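Local atomic coordinates of subdomain of Desmoplakin Carboxy-Terminal domain (DPCT) (Homo sapiens, PDB entry 1LM5), a protein that forms part of the desmoplakin carboxy-terminal region, whose plakin repeats bind intermediate filaments and so probably help anchor them at desmosomes. Residues G135-S138 against R144-F147; S184-E187 against L192-L195. One frame throughout, in Å; residues are numbered along the deposited sequence.

Contact 1. Residues G135-S138 against R144-F147; sequences GRIS and RKGF
I137 and F147 meet in a small apolar contact inside a plectin repeat. It joins I137, at strand 135-136, to the C-terminal part of helix 139-145 and to F147 just beyond it. The two backbones stay well apart, with the nearest CA atoms, of I137 and K145, 9.9 Å from each other. Side chains alone bridge the gap, and the surface buried is small, 78 Å².

The touching group is the far methyl of the isoleucine. I137 CD1 lies 3.9 Å from F147 CE1 and 4.2 Å from F147 CD1, so it approaches the ring obliquely, nearest these two carbons. CG1 of I137 sits between its backbone N and carbonyl carbon (chi1 61°), and the branch then runs straight out (chi2 175°) to carry CD1 to the ring. K145 adds the aliphatic part of its chain: its CG is 4.4 Å from I137 CD1. Its charged end belongs to another interaction, because NZ forms a salt bridge with E132.

Both ends of the helix are marked. S138 is the N-cap, and its OG accepts from the backbone N of E141. G146 closes the helix in a Schellman motif with positive phi (82°), and the chain turns there into F147.

I137 and F147 both also touch D130 of strand 129-130, which pairs antiparallel with strand 135-136. The I137 backbone is hydrogen-bonded to L128. Y112 of the second subunit packs on I137, so the contact lies beside the interface between the two copies.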
loop_
_atom_site.group_PDB
_atom_site.type_symbol
_atom_site.label_atom_id
_atom_site.label_comp_id
_atom_site.label_asym_id
_atom_site.label_seq_id
_atom_site.Cartn_x
_atom_site.Cartn_y
_atom_site.Cartn_z
ATOM N N GLY B 135 -0.192 -5.508 1.998
ATOM C CA GLY B 135 -0.249 -4.076 2.214
ATOM C C GLY B 135 0.584 -3.751 3.432
ATOM O O GLY B 135 1.038 -4.652 4.129
ATOM N N ARG B 136 0.797 -2.472 3.689
ATOM C CA ARG B 136 1.574 -2.079 4.842
ATOM C C ARG B 136 0.623 -1.822 5.990
ATOM O O ARG B 136 -0.521 -1.408 5.781
ATOM C CB ARG B 136 2.355 -0.811 4.544
ATOM C CG ARG B 136 3.377 -0.970 3.459
ATOM C CD ARG B 136 4.069 0.352 3.276
ATOM N NE ARG B 136 5.104 0.323 2.253
ATOM C CZ ARG B 136 6.387 0.080 2.497
ATOM N NH1 ARG B 136 6.795 -0.172 3.735
ATOM N NH2 ARG B 136 7.263 0.146 1.507
ATOM N N ILE B 137 1.101 -2.071 7.202
ATOM C CA ILE B 137 0.286 -1.862 8.376
ATOM C C ILE B 137 1.077 -1.114 9.422
ATOM O O ILE B 137 2.310 -1.108 9.398
ATOM C CB ILE B 137 -0.178 -3.199 8.959
ATOM C CG1 ILE B 137 1.041 -4.029 9.380
ATOM C CG2 ILE B 137 -1.026 -3.927 7.940
ATOM C CD1 ILE B 137 0.686 -5.319 10.070
ATOM N N SER B 138 0.363 -0.475 10.340
ATOM C CA SER B 138 1.014 0.268 11.400
ATOM C C SER B 138 1.733 -0.759 12.259
ATOM O O SER B 138 1.422 -1.951 12.213
ATOM C CB SER B 138 -0.025 1.007 12.250
ATOM O OG SER B 138 -0.886 0.076 12.891
ATOM N N ARG B 144 -0.649 -6.377 16.885
ATOM C CA ARG B 144 -1.970 -6.985 17.002
ATOM C C ARG B 144 -1.978 -8.329 16.299
ATOM O O ARG B 144 -2.545 -9.299 16.798
ATOM C CB ARG B 144 -3.024 -6.081 16.357
ATOM C CG ARG B 144 -4.356 -6.789 16.070
ATOM C CD ARG B 144 -5.094 -7.093 17.346
ATOM N NE ARG B 144 -6.302 -7.886 17.124
ATOM C CZ ARG B 144 -6.322 -9.212 17.025
ATOM N NH1 ARG B 144 -5.197 -9.911 17.125
ATOM N NH2 ARG B 144 -7.470 -9.843 16.839
ATOM N N LYS B 145 -1.340 -8.380 15.134
ATOM C CA LYS B 145 -1.285 -9.598 14.337
ATOM C C LYS B 145 -0.291 -10.586 14.934
ATOM O O LYS B 145 -0.271 -11.752 14.558
ATOM C CB LYS B 145 -0.873 -9.274 12.902
ATOM C CG LYS B 145 -1.739 -8.222 12.229
ATOM C CD LYS B 145 -3.052 -8.781 11.732
ATOM C CE LYS B 145 -2.841 -9.695 10.535
ATOM N NZ LYS B 145 -4.126 -10.243 10.036
ATOM N N GLY B 146 0.533 -10.109 15.857
ATOM C CA GLY B 146 1.521 -10.971 16.482
ATOM C C GLY B 146 2.786 -11.144 15.658
ATOM O O GLY B 146 3.570 -12.061 15.905
ATOM N N PHE B 147 2.987 -10.280 14.667
ATOM C CA PHE B 147 4.186 -10.363 13.833
ATOM C C PHE B 147 5.401 -10.108 14.694
ATOM O O PHE B 147 6.414 -10.799 14.598
ATOM C CB PHE B 147 4.185 -9.292 12.740
ATOM C CG PHE B 147 3.204 -9.533 11.639
ATOM C CD1 PHE B 147 3.154 -8.671 10.555
ATOM C CD2 PHE B 147 2.327 -10.612 11.680
ATOM C CE1 PHE B 147 2.247 -8.880 9.530
ATOM C CE2 PHE B 147 1.421 -10.827 10.660
ATOM C CZ PHE B 147 1.376 -9.962 9.583
#

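Contact 2. Residues S184-E187 against L192-L195; sequences SMVE and LRLL
M185 and L194 form the antiparallel hydrogen-bonded pair of a beta hairpin, with their CA atoms 5.3 Å apart. M185 N donates to L194 O, and L194 N donates to M185 O at 2.8 Å in a nearly straight bond (178°). V186 and R193 are the next pair, non-hydrogen-bonded. Toward the turn, E187 N donates to L192 O at 2.7 Å, with the donor tilted 23° from the carbonyl plane.

R193 and V186 share one face of the sheet. The R193 chain leaves with CG anti to its backbone N and bends at chi3 (-61°), which turns the guanidinium toward the side chains of S184 and V186 on the neighbouring strand. There NH1 donates to S184 OG at 3.0 Å, and the hydroxyl oxygen lies in the guanidinium plane. V186 CG2 covers one face of the group, 3.6 Å from R193 NH2. S9 OG is a further partner, bonded to R193 NE, while S184 OG also bonds to I181 O of helix 177-183.

M185 and L194 lie on the other face and cross at an angle, with M185 CG 4.1 Å from L194 CB. E187 runs alongside L192 and brings OE1 3.9 Å from L192 CB. That same oxygen makes a salt bridge to K22 and a bond to T190 OG1.

The polar links thus reach beyond the hairpin. S184 OG, bonded both to R193 NH1 and to I181 O, connects R193 to helix 177-183. E187 ties the turn end to strand 21-23, and the charge of K22 would probably favour its ionised form.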
loop_
_atom_site.group_PDB
_atom_site.type_symbol
_atom_site.label_atom_id
_atom_site.label_comp_id
_atom_site.label_asym_id
_atom_site.label_seq_id
_atom_site.Cartn_x
_atom_site.Cartn_y
_atom_site.Cartn_z
ATOM N N SER B 184 20.072 10.152 0.740
ATOM C CA SER B 184 19.563 10.044 -0.618
ATOM C C SER B 184 19.005 11.378 -1.086
ATOM O O SER B 184 18.708 12.264 -0.288
ATOM C CB SER B 184 18.455 8.992 -0.687
ATOM O OG SER B 184 17.338 9.406 0.089
ATOM N N MET B 185 18.869 11.511 -2.395
ATOM C CA MET B 185 18.333 12.727 -2.982
ATOM C C MET B 185 17.115 12.319 -3.784
ATOM O O MET B 185 17.074 11.223 -4.343
ATOM C CB MET B 185 19.384 13.371 -3.888
ATOM C CG MET B 185 20.029 12.391 -4.840
ATOM S SD MET B 185 21.405 13.091 -5.766
ATOM C CE MET B 185 20.718 13.139 -7.447
ATOM N N VAL B 186 16.111 13.186 -3.824
ATOM C CA VAL B 186 14.916 12.878 -4.589
ATOM C C VAL B 186 15.113 13.456 -5.977
ATOM O O VAL B 186 15.406 14.640 -6.129
ATOM C CB VAL B 186 13.670 13.480 -3.933
ATOM C CG1 VAL B 186 12.436 13.206 -4.787
ATOM C CG2 VAL B 186 13.497 12.879 -2.555
ATOM N N GLU B 187 14.981 12.611 -6.989
ATOM C CA GLU B 187 15.145 13.060 -8.359
ATOM C C GLU B 187 13.985 14.005 -8.657
ATOM O O GLU B 187 12.829 13.667 -8.441
ATOM C CB GLU B 187 15.143 11.855 -9.297
ATOM C CG GLU B 187 15.508 12.175 -10.728
ATOM C CD GLU B 187 15.628 10.923 -11.559
ATOM O OE1 GLU B 187 14.740 10.057 -11.432
ATOM O OE2 GLU B 187 16.602 10.808 -12.328
ATOM N N LEU B 192 11.749 9.878 -7.687
ATOM C CA LEU B 192 12.519 8.686 -7.341
ATOM C C LEU B 192 13.697 9.004 -6.439
ATOM O O LEU B 192 14.443 9.957 -6.673
ATOM C CB LEU B 192 13.028 7.999 -8.608
ATOM C CG LEU B 192 11.969 7.303 -9.454
ATOM C CD1 LEU B 192 12.599 6.782 -10.743
ATOM C CD2 LEU B 192 11.365 6.157 -8.649
ATOM N N ARG B 193 13.871 8.182 -5.412
ATOM C CA ARG B 193 14.945 8.387 -4.461
ATOM C C ARG B 193 16.217 7.726 -4.942
ATOM O O ARG B 193 16.242 6.527 -5.215
ATOM C CB ARG B 193 14.536 7.833 -3.108
ATOM C CG ARG B 193 15.457 8.185 -1.982
ATOM C CD ARG B 193 14.762 7.853 -0.660
ATOM N NE ARG B 193 13.537 8.630 -0.518
ATOM C CZ ARG B 193 13.499 9.908 -0.152
ATOM N NH1 ARG B 193 14.616 10.565 0.123
ATOM N NH2 ARG B 193 12.335 10.535 -0.087
ATOM N N LEU B 194 17.274 8.525 -5.038
ATOM C CA LEU B 194 18.560 8.044 -5.517
ATOM C C LEU B 194 19.638 8.171 -4.463
ATOM O O LEU B 194 19.607 9.078 -3.635
ATOM C CB LEU B 194 19.018 8.851 -6.735
ATOM C CG LEU B 194 18.024 9.128 -7.861
ATOM C CD1 LEU B 194 18.768 9.757 -9.041
ATOM C CD2 LEU B 194 17.346 7.839 -8.279
ATOM N N LEU B 195 20.592 7.253 -4.519
ATOM C CA LEU B 195 21.728 7.260 -3.617
ATOM C C LEU B 195 22.930 7.546 -4.502
ATOM O O LEU B 195 23.125 6.865 -5.511
ATOM C CB LEU B 195 21.917 5.893 -2.980
ATOM C CG LEU B 195 21.871 5.753 -1.469
ATOM C CD1 LEU B 195 22.432 4.389 -1.091
ATOM C CD2 LEU B 195 22.641 6.882 -0.811
#

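Contact 1 closes along the chain before contact 2 opens, so the two are in series. Their centres are 28 Å apart and their nearest atoms about 11 Å, and they do not touch. They share no strand or helix. Residues 135-138 and 144-147 belong to the plectin repeat with its two-stranded sheet 129-130 and 135-136. Residues 184-187 and 192-195 form the hairpin at one side of the four-stranded mixed sheet, which also takes in strands 11-16 and 21-23 from the start of the chain. Contact 2 therefore helps bring the two ends of the chain together, whereas contact 1 is local to its repeat and borders the second subunit.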